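Leucyl-trna synthetase (PDB 5FOC) probably charges tRNA(Leu) with leucine at the expense of ATP, the piece crystallised being its editing domain, which probably deacylates mischarged tRNA. Local coordinates at residues 134-139 / 228-233; 187-192 / 250-255. The protein carries 2 engineered substitutions. One frame throughout, in Å; residues are numbered along the deposited sequence.

Contact 1 of 2, residues 134-139 / 228-233; sequences YGQNYT and TYTNIS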
ATOM      1  N   TYR A 134      10.588  -5.963  -5.880  1.00 19.06           N
ATOM      2  CA  TYR A 134      10.527  -7.442  -6.289  1.00 18.16           C
ATOM      3  C   TYR A 134      10.389  -8.328  -5.071  1.00 19.49           C
ATOM      4  O   TYR A 134       9.751  -9.436  -5.193  1.00 22.76           O
ATOM      5  CB  TYR A 134      11.778  -7.814  -7.071  1.00 19.58           C
ATOM      6  CG  TYR A 134      11.950  -9.247  -7.497  1.00 19.30           C
ATOM      7  CD1 TYR A 134      11.199  -9.729  -8.551  1.00 21.62           C
ATOM      8  CD2 TYR A 134      12.917 -10.037  -6.951  1.00 20.80           C
ATOM      9  CE1 TYR A 134      11.386 -11.035  -9.021  1.00 20.50           C
ATOM     10  CE2 TYR A 134      13.114 -11.357  -7.390  1.00 22.42           C
ATOM     11  CZ  TYR A 134      12.350 -11.806  -8.442  1.00 21.73           C
ATOM     12  OH  TYR A 134      12.508 -13.070  -8.904  1.00 26.31           O
ATOM     13  N   GLY A 135      10.966  -7.960  -3.930  1.00 21.75           N
ATOM     14  CA  GLY A 135      10.912  -8.753  -2.706  1.00 20.02           C
ATOM     15  C   GLY A 135       9.680  -8.609  -1.846  1.00 19.52           C
ATOM     16  O   GLY A 135       9.668  -9.113  -0.748  1.00 21.58           O
ATOM     17  N   GLN A 136       8.683  -7.845  -2.289  1.00 19.57           N
ATOM     18  CA  GLN A 136       7.521  -7.569  -1.473  1.00 19.14           C
ATOM     19  C   GLN A 136       6.788  -8.893  -1.144  1.00 18.66           C
ATOM     20  O   GLN A 136       6.495  -9.624  -2.089  1.00 19.93           O
ATOM     21  CB  GLN A 136       6.555  -6.621  -2.172  1.00 20.94           C
ATOM     22  CG  GLN A 136       5.447  -6.163  -1.263  1.00 20.36           C
ATOM     23  CD  GLN A 136       4.457  -5.219  -1.875  1.00 19.33           C
ATOM     24  OE1 GLN A 136       4.673  -4.710  -2.968  1.00 20.46           O
ATOM     25  NE2 GLN A 136       3.308  -5.044  -1.217  1.00 19.53           N
ATOM     26  N   ASN A 137       6.581  -9.142   0.124  1.00 18.71           N
ATOM     27  CA  ASN A 137       5.833 -10.385   0.560  1.00 18.51           C
ATOM     28  C   ASN A 137       4.483 -10.138   1.185  1.00 19.89           C
ATOM     29  O   ASN A 137       3.627 -11.051   1.255  1.00 22.36           O
ATOM     30  CB  ASN A 137       6.740 -11.329   1.361  1.00 20.35           C
ATOM     31  CG  ASN A 137       7.374 -10.723   2.585  1.00 19.90           C
ATOM     32  OD1 ASN A 137       7.597  -9.478   2.633  1.00 22.18           O
ATOM     33  ND2 ASN A 137       7.763 -11.546   3.541  1.00 21.05           N
ATOM     34  N   TYR A 138       4.208  -8.921   1.649  1.00 19.43           N
ATOM     35  CA  TYR A 138       2.973  -8.512   2.234  1.00 19.33           C
ATOM     36  C   TYR A 138       2.717  -7.040   1.918  1.00 16.19           C
ATOM     37  O   TYR A 138       3.579  -6.393   1.267  1.00 19.81           O
ATOM     38  CB  TYR A 138       2.935  -8.736   3.759  1.00 18.91           C
ATOM     39  CG  TYR A 138       3.015 -10.181   4.100  1.00 17.97           C
ATOM     40  CD1 TYR A 138       1.859 -10.921   4.065  1.00 19.93           C
ATOM     41  CD2 TYR A 138       4.205 -10.817   4.376  1.00 19.25           C
ATOM     42  CE1 TYR A 138       1.900 -12.273   4.346  1.00 19.37           C
ATOM     43  CE2 TYR A 138       4.260 -12.172   4.694  1.00 18.82           C
ATOM     44  CZ  TYR A 138       3.073 -12.907   4.625  1.00 21.11           C
ATOM     45  OH  TYR A 138       3.151 -14.297   4.890  1.00 23.10           O
ATOM     46  N   THR A 139       1.538  -6.588   2.279  1.00 16.96           N
ATOM     47  CA  THR A 139       1.172  -5.175   2.209  1.00 18.30           C
ATOM     48  C   THR A 139       0.735  -4.758   3.597  1.00 19.74           C
ATOM     49  O   THR A 139      -0.107  -5.355   4.212  1.00 19.92           O
ATOM     50  CB  THR A 139       0.022  -4.981   1.180  1.00 19.33           C
ATOM     51  OG1 THR A 139       0.495  -5.319  -0.124  1.00 18.95           O
ATOM     52  CG2 THR A 139      -0.544  -3.565   1.247  1.00 18.66           C
ATOM     53  N   THR A 228      -3.320  -9.179  -2.139  1.00 19.26           N
ATOM     54  CA  THR A 228      -2.906  -8.160  -3.127  1.00 18.53           C
ATOM     55  C   THR A 228      -1.694  -8.625  -3.955  1.00 18.99           C
ATOM     56  O   THR A 228      -1.014  -9.608  -3.607  1.00 19.99           O
ATOM     57  CB  THR A 228      -2.613  -6.786  -2.445  1.00 19.38           C
ATOM     58  OG1 THR A 228      -1.463  -6.937  -1.640  1.00 19.67           O
ATOM     59  CG2 THR A 228      -3.824  -6.321  -1.615  1.00 20.59           C
ATOM     60  N   TYR A 229      -1.393  -7.878  -5.023  1.00 18.37           N
ATOM     61  CA  TYR A 229      -0.191  -8.136  -5.786  1.00 18.18           C
ATOM     62  C   TYR A 229       0.221  -6.836  -6.493  1.00 18.58           C
ATOM     63  O   TYR A 229      -0.592  -5.932  -6.645  1.00 19.79           O
ATOM     64  CB  TYR A 229      -0.375  -9.342  -6.766  1.00 19.48           C
ATOM     65  CG  TYR A 229      -1.328  -9.032  -7.864  1.00 20.38           C
ATOM     66  CD1 TYR A 229      -2.697  -9.073  -7.647  1.00 20.83           C
ATOM     67  CD2 TYR A 229      -0.866  -8.613  -9.114  1.00 22.39           C
ATOM     68  CE1 TYR A 229      -3.596  -8.750  -8.657  1.00 21.39           C
ATOM     69  CE2 TYR A 229      -1.755  -8.237 -10.114  1.00 22.31           C
ATOM     70  CZ  TYR A 229      -3.124  -8.335  -9.892  1.00 25.24           C
ATOM     71  OH  TYR A 229      -3.998  -7.987 -10.918  1.00 29.59           O
ATOM     72  N   THR A 230       1.463  -6.825  -6.953  1.00 19.44           N
ATOM     73  CA  THR A 230       1.937  -5.750  -7.851  1.00 18.88           C
ATOM     74  C   THR A 230       2.463  -6.375  -9.135  1.00 19.34           C
ATOM     75  O   THR A 230       2.614  -7.639  -9.197  1.00 21.17           O
ATOM     76  CB  THR A 230       3.110  -4.944  -7.224  1.00 19.67           C
ATOM     77  OG1 THR A 230       4.313  -5.703  -7.300  1.00 20.36           O
ATOM     78  CG2 THR A 230       2.795  -4.498  -5.793  1.00 19.88           C
ATOM     79  N   ASN A 231       2.765  -5.594 -10.158  1.00 20.68           N
ATOM     80  CA  ASN A 231       3.370  -6.142 -11.375  1.00 25.93           C
ATOM     81  C   ASN A 231       4.895  -6.265 -11.296  1.00 23.76           C
ATOM     82  O   ASN A 231       5.551  -6.604 -12.289  1.00 29.09           O
ATOM     83  CB  ASN A 231       2.941  -5.333 -12.603  1.00 26.79           C
ATOM     84  CG  ASN A 231       1.472  -5.518 -12.922  1.00 27.08           C
ATOM     85  OD1 ASN A 231       0.925  -6.635 -12.813  1.00 33.17           O
ATOM     86  ND2 ASN A 231       0.825  -4.463 -13.348  1.00 33.76           N
ATOM     87  N   ILE A 232       5.449  -6.002 -10.111  1.00 20.93           N
ATOM     88  CA  ILE A 232       6.861  -6.105  -9.869  1.00 20.37           C
ATOM     89  C   ILE A 232       7.224  -7.268  -8.952  1.00 20.76           C
ATOM     90  O   ILE A 232       8.342  -7.773  -9.019  1.00 24.28           O
ATOM     91  CB  ILE A 232       7.404  -4.760  -9.253  1.00 22.77           C
ATOM     92  CG1 ILE A 232       6.878  -3.587 -10.049  1.00 29.93           C
ATOM     93  CG2 ILE A 232       8.925  -4.765  -9.208  1.00 26.43           C
ATOM     94  CD1 ILE A 232       6.982  -2.264  -9.319  1.00 31.35           C
ATOM     95  N   SER A 233       6.315  -7.675  -8.075  1.00 20.07           N
ATOM     96  CA  SER A 233       6.631  -8.627  -7.021  1.00 19.45           C
ATOM     97  C   SER A 233       6.847 -10.048  -7.587  1.00 19.30           C
ATOM     98  O   SER A 233       6.136 -10.456  -8.527  1.00 23.32           O
ATOM     99  CB  SER A 233       5.521  -8.638  -5.975  1.00 20.70           C
ATOM    100  OG  SER A 233       4.246  -8.994  -6.509  1.00 20.17           O
TER
HETATM  101  O   HOH W   1       5.968  -4.984  -5.362  1.00 19.61           O
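Gln136 reaches Thr230 with its carboxamide, the two side chains crossing obliquely. CG stands anti to the backbone N (chi1 -172°) and the chain beyond is extended, which carries OE1 to 3.4 Å from Thr230 CG2. A water bridges the two side chains: it donates to Gln136 OE1 at 2.7 Å and accepts from Thr230 OG1 at 2.6 Å. The other amide atom turns back on its own segment, Gln136 NE2 donating to Tyr138 O at 2.8 Å from above that carbonyl plane (42° out of it); with OE1 held by the water and NE2 by Tyr138 O, the rotation of the amide is fixed from both sides. At the strand end, Thr139 OG1 donates to Thr228 OG1 at 3.0 Å; the latter oxygen is also bonded to Leu238 O on strand 238-242, with which both strands pair. At the far end, Tyr134 offers its ring edge to the backbone, CD1 lying 3.5 Å from Ile232 O, near the ring plane, and the CA-H of Tyr134 points at the same oxygen. Thr230 OG1, besides serving the water, accepts from Ile232 N at 3.0 Å and Ser233 N at 2.9 Å. These two bonds make the ST turn and ST motif in the loop that follows strand 227-229, against Tyr134 and Gln136, just before strand 138-141, in the mixed beta-sheet of a leucyl-tRNA synthetase editing domain.

Contact 2 of 2, residues 187-192 / 250-255; sequences ENSLYN and ISTGIV
Asn188 hooks its amide onto the backbone of Ser251, joining two beta turns of the editing domain: a type I turn from Glu187 to Leu190, leading into helix 190-195, and a type II' turn from Ile250 to Gly253, leading into strand 254-257. From CB outward the side chain closes on one carbonyl. Asn188 CB stands 4.0 Å from Ser251 O, and CG, anti to the backbone N (chi1 175°), comes to 3.8 Å from that oxygen. At the tip, Asn188 ND2 donates to Ser251 O at 2.9 Å. The bond is nearly straight (165° at the hydrogen), runs in the plane of both groups and uses a lone pair of the carbonyl. ND2 also comes within 3.8 Å of Ile250 C and donates to Glu374 OE1, while OE2 of that carboxylate takes the N-H of Ser251. Glu374, the last residue of the construct, thus binds both sides of the contact, and its charge probably polarises the two N-H groups. Ser251 carries the positive phi (49°) of the II' turn, with its OG bonded to Ser126 OG. Next to the polar hook the packing is close: Ser189 CB sits 3.5 Å from Ser251 O and 3.9 Å from Thr252 CG2. Tyr372 of strand 369-373 touches Asn188, Ser189 and Ser251. Ser189 OG is held by Ser186 O, yet also lies 4.0 Å from Thr252 CG2.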
ATOM      1  N   GLU A 187      -6.445   9.921   4.108  1.00 22.50           N
ATOM      2  CA  GLU A 187      -6.925  11.293   4.003  1.00 23.16           C
ATOM      3  C   GLU A 187      -5.774  12.240   3.690  1.00 25.08           C
ATOM      4  O   GLU A 187      -5.874  13.059   2.764  1.00 28.49           O
ATOM      5  CB  GLU A 187      -7.576  11.739   5.309  1.00 28.34           C
ATOM      6  CG  GLU A 187      -8.284  13.076   5.194  1.00 30.89           C
ATOM      7  CD  GLU A 187      -8.869  13.537   6.497  1.00 35.54           C
ATOM      8  OE1 GLU A 187      -8.623  12.909   7.541  1.00 44.28           O
ATOM      9  OE2 GLU A 187      -9.566  14.555   6.472  1.00 48.91           O
ATOM     10  N   ASN A 188      -4.697  12.072   4.440  1.00 23.68           N
ATOM     11  CA  ASN A 188      -3.455  12.861   4.242  1.00 24.64           C
ATOM     12  C   ASN A 188      -3.034  12.985   2.791  1.00 25.34           C
ATOM     13  O   ASN A 188      -2.596  14.028   2.349  1.00 26.81           O
ATOM     14  CB  ASN A 188      -2.295  12.241   5.023  1.00 27.05           C
ATOM     15  CG  ASN A 188      -0.980  12.933   4.765  1.00 22.94           C
ATOM     16  OD1 ASN A 188      -0.779  14.080   5.282  1.00 29.75           O
ATOM     17  ND2 ASN A 188      -0.091  12.344   3.996  1.00 24.32           N
ATOM     18  N   SER A 189      -3.111  11.893   2.038  1.00 23.25           N
ATOM     19  CA  SER A 189      -2.621  11.915   0.662  1.00 23.07           C
ATOM     20  C   SER A 189      -3.530  12.615  -0.342  1.00 22.13           C
ATOM     21  O   SER A 189      -3.099  12.915  -1.427  1.00 24.16           O
ATOM     22  CB  SER A 189      -2.308  10.494   0.186  1.00 19.00           C
ATOM     23  OG  SER A 189      -3.484   9.723   0.091  1.00 24.08           O
ATOM     24  N   LEU A 190      -4.786  12.861  -0.010  1.00 22.10           N
ATOM     25  CA  LEU A 190      -5.788  13.146  -1.046  1.00 23.95           C
ATOM     26  C   LEU A 190      -5.505  14.375  -1.887  1.00 21.54           C
ATOM     27  O   LEU A 190      -5.392  14.307  -3.103  1.00 21.26           O
ATOM     28  CB  LEU A 190      -7.184  13.205  -0.445  1.00 23.80           C
ATOM     29  CG  LEU A 190      -7.799  11.856   0.016  1.00 22.73           C
ATOM     30  CD1 LEU A 190      -9.080  12.131   0.773  1.00 26.13           C
ATOM     31  CD2 LEU A 190      -8.058  10.858  -1.130  1.00 22.75           C
ATOM     32  N   TYR A 191      -5.241  15.517  -1.225  1.00 24.75           N
ATOM     33  CA  TYR A 191      -5.071  16.677  -2.028  1.00 25.22           C
ATOM     34  C   TYR A 191      -3.721  16.674  -2.736  1.00 26.00           C
ATOM     35  O   TYR A 191      -3.623  17.228  -3.826  1.00 31.52           O
ATOM     36  CB  TYR A 191      -5.280  17.905  -1.201  1.00 25.92           C
ATOM     37  CG  TYR A 191      -6.633  18.086  -0.628  1.00 28.23           C
ATOM     38  CD1 TYR A 191      -7.739  18.181  -1.446  1.00 35.84           C
ATOM     39  CD2 TYR A 191      -6.815  18.289   0.738  1.00 37.65           C
ATOM     40  CE1 TYR A 191      -9.013  18.385  -0.925  1.00 37.17           C
ATOM     41  CE2 TYR A 191      -8.084  18.509   1.276  1.00 40.33           C
ATOM     42  CZ  TYR A 191      -9.180  18.558   0.433  1.00 40.17           C
ATOM     43  OH  TYR A 191     -10.450  18.770   0.929  1.00 50.03           O
ATOM     44  N   ASN A 192      -2.718  16.040  -2.129  1.00 27.09           N
ATOM     45  CA  ASN A 192      -1.408  15.815  -2.778  1.00 29.72           C
ATOM     46  C   ASN A 192      -1.569  14.994  -4.044  1.00 24.15           C
ATOM     47  O   ASN A 192      -1.031  15.253  -5.085  1.00 27.34           O
ATOM     48  CB  ASN A 192      -0.415  15.149  -1.809  1.00 30.86           C
ATOM     49  CG  ASN A 192      -0.168  15.973  -0.525  1.00 39.14           C
ATOM     50  OD1 ASN A 192      -0.378  15.481   0.621  1.00 47.94           O
ATOM     51  ND2 ASN A 192       0.272  17.205  -0.697  1.00 27.18           N
ATOM     52  N   ILE A 250       2.007  10.667   6.876  1.00 27.91           N
ATOM     53  CA  ILE A 250       3.077  10.409   5.932  1.00 25.71           C
ATOM     54  C   ILE A 250       2.475   9.699   4.705  1.00 22.84           C
ATOM     55  O   ILE A 250       1.866   8.593   4.852  1.00 25.64           O
ATOM     56  CB  ILE A 250       4.164   9.528   6.562  1.00 26.52           C
ATOM     57  CG1 ILE A 250       4.845  10.240   7.754  1.00 23.98           C
ATOM     58  CG2 ILE A 250       5.163   9.047   5.500  1.00 28.66           C
ATOM     59  CD1 ILE A 250       5.512  11.494   7.347  1.00 27.61           C
ATOM     60  N   SER A 251       2.582  10.322   3.540  1.00 23.46           N
ATOM     61  CA  SER A 251       2.189   9.735   2.266  1.00 19.16           C
ATOM     62  C   SER A 251       0.775   9.117   2.344  1.00 19.23           C
ATOM     63  O   SER A 251      -0.153   9.695   2.873  1.00 20.26           O
ATOM     64  CB  SER A 251       3.278   8.754   1.828  1.00 23.03           C
ATOM     65  OG  SER A 251       3.130   8.360   0.488  1.00 24.59           O
ATOM     66  N   THR A 252       0.638   7.896   1.778  1.00 19.72           N
ATOM     67  CA  THR A 252      -0.683   7.274   1.674  1.00 19.63           C
ATOM     68  C   THR A 252      -1.081   6.301   2.800  1.00 19.46           C
ATOM     69  O   THR A 252      -2.243   5.839   2.799  1.00 20.62           O
ATOM     70  CB  THR A 252      -0.729   6.386   0.386  1.00 20.55           C
ATOM     71  OG1 THR A 252       0.318   5.426   0.455  1.00 22.31           O
ATOM     72  CG2 THR A 252      -0.506   7.216  -0.841  1.00 21.88           C
ATOM     73  N   GLY A 253      -0.140   5.972   3.681  1.00 20.38           N
ATOM     74  CA  GLY A 253      -0.422   5.240   4.895  1.00 19.55           C
ATOM     75  C   GLY A 253      -0.573   3.747   4.501  1.00 19.00           C
ATOM     76  O   GLY A 253      -1.086   3.012   5.328  1.00 20.98           O
ATOM     77  N   ILE A 254      -0.023   3.359   3.372  1.00 18.97           N
ATOM     78  CA  ILE A 254      -0.004   1.904   2.949  1.00 19.24           C
ATOM     79  C   ILE A 254       1.435   1.669   2.528  1.00 18.54           C
ATOM     80  O   ILE A 254       1.975   2.432   1.702  1.00 22.28           O
ATOM     81  CB  ILE A 254      -0.925   1.683   1.769  1.00 18.76           C
ATOM     82  CG1 ILE A 254      -2.347   2.035   2.183  1.00 20.82           C
ATOM     83  CG2 ILE A 254      -0.843   0.178   1.364  1.00 17.59           C
ATOM     84  CD1 ILE A 254      -3.311   2.439   1.093  1.00 22.66           C
ATOM     85  N   VAL A 255       2.068   0.654   3.083  1.00 18.66           N
ATOM     86  CA  VAL A 255       3.411   0.369   2.701  1.00 19.11           C
ATOM     87  C   VAL A 255       3.661  -1.084   2.281  1.00 19.37           C
ATOM     88  O   VAL A 255       3.133  -1.991   2.898  1.00 23.00           O
ATOM     89  CB  VAL A 255       4.395   0.777   3.794  1.00 23.30           C
ATOM     90  CG1 VAL A 255       4.298   2.289   4.057  1.00 26.17           C
ATOM     91  CG2 VAL A 255       4.173   0.040   5.059  1.00 24.63           C
TER

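Both contacts are largely buried, with centres about 19 Å apart on opposite sides of the chain's centre, and their segments alternate along the sequence. They meet through neighbouring antiparallel strands 138-141 and 254-257, where Thr139 CG2 packs 3.8 Å from Ile254 CG2. Contact 1 is the larger (291 against 160 Å²) and runs from the sheet into a loop; its polar groups are linked across by a hydroxyl pair and a water bridge, with a carboxamide hydrogen bond within one segment. Contact 2 joins a turn before a helix to a turn before a strand, includes the exposed Ile250 and the partly exposed Asn188, and relies on one direct amide-to-carbonyl bond backed by a carboxylate.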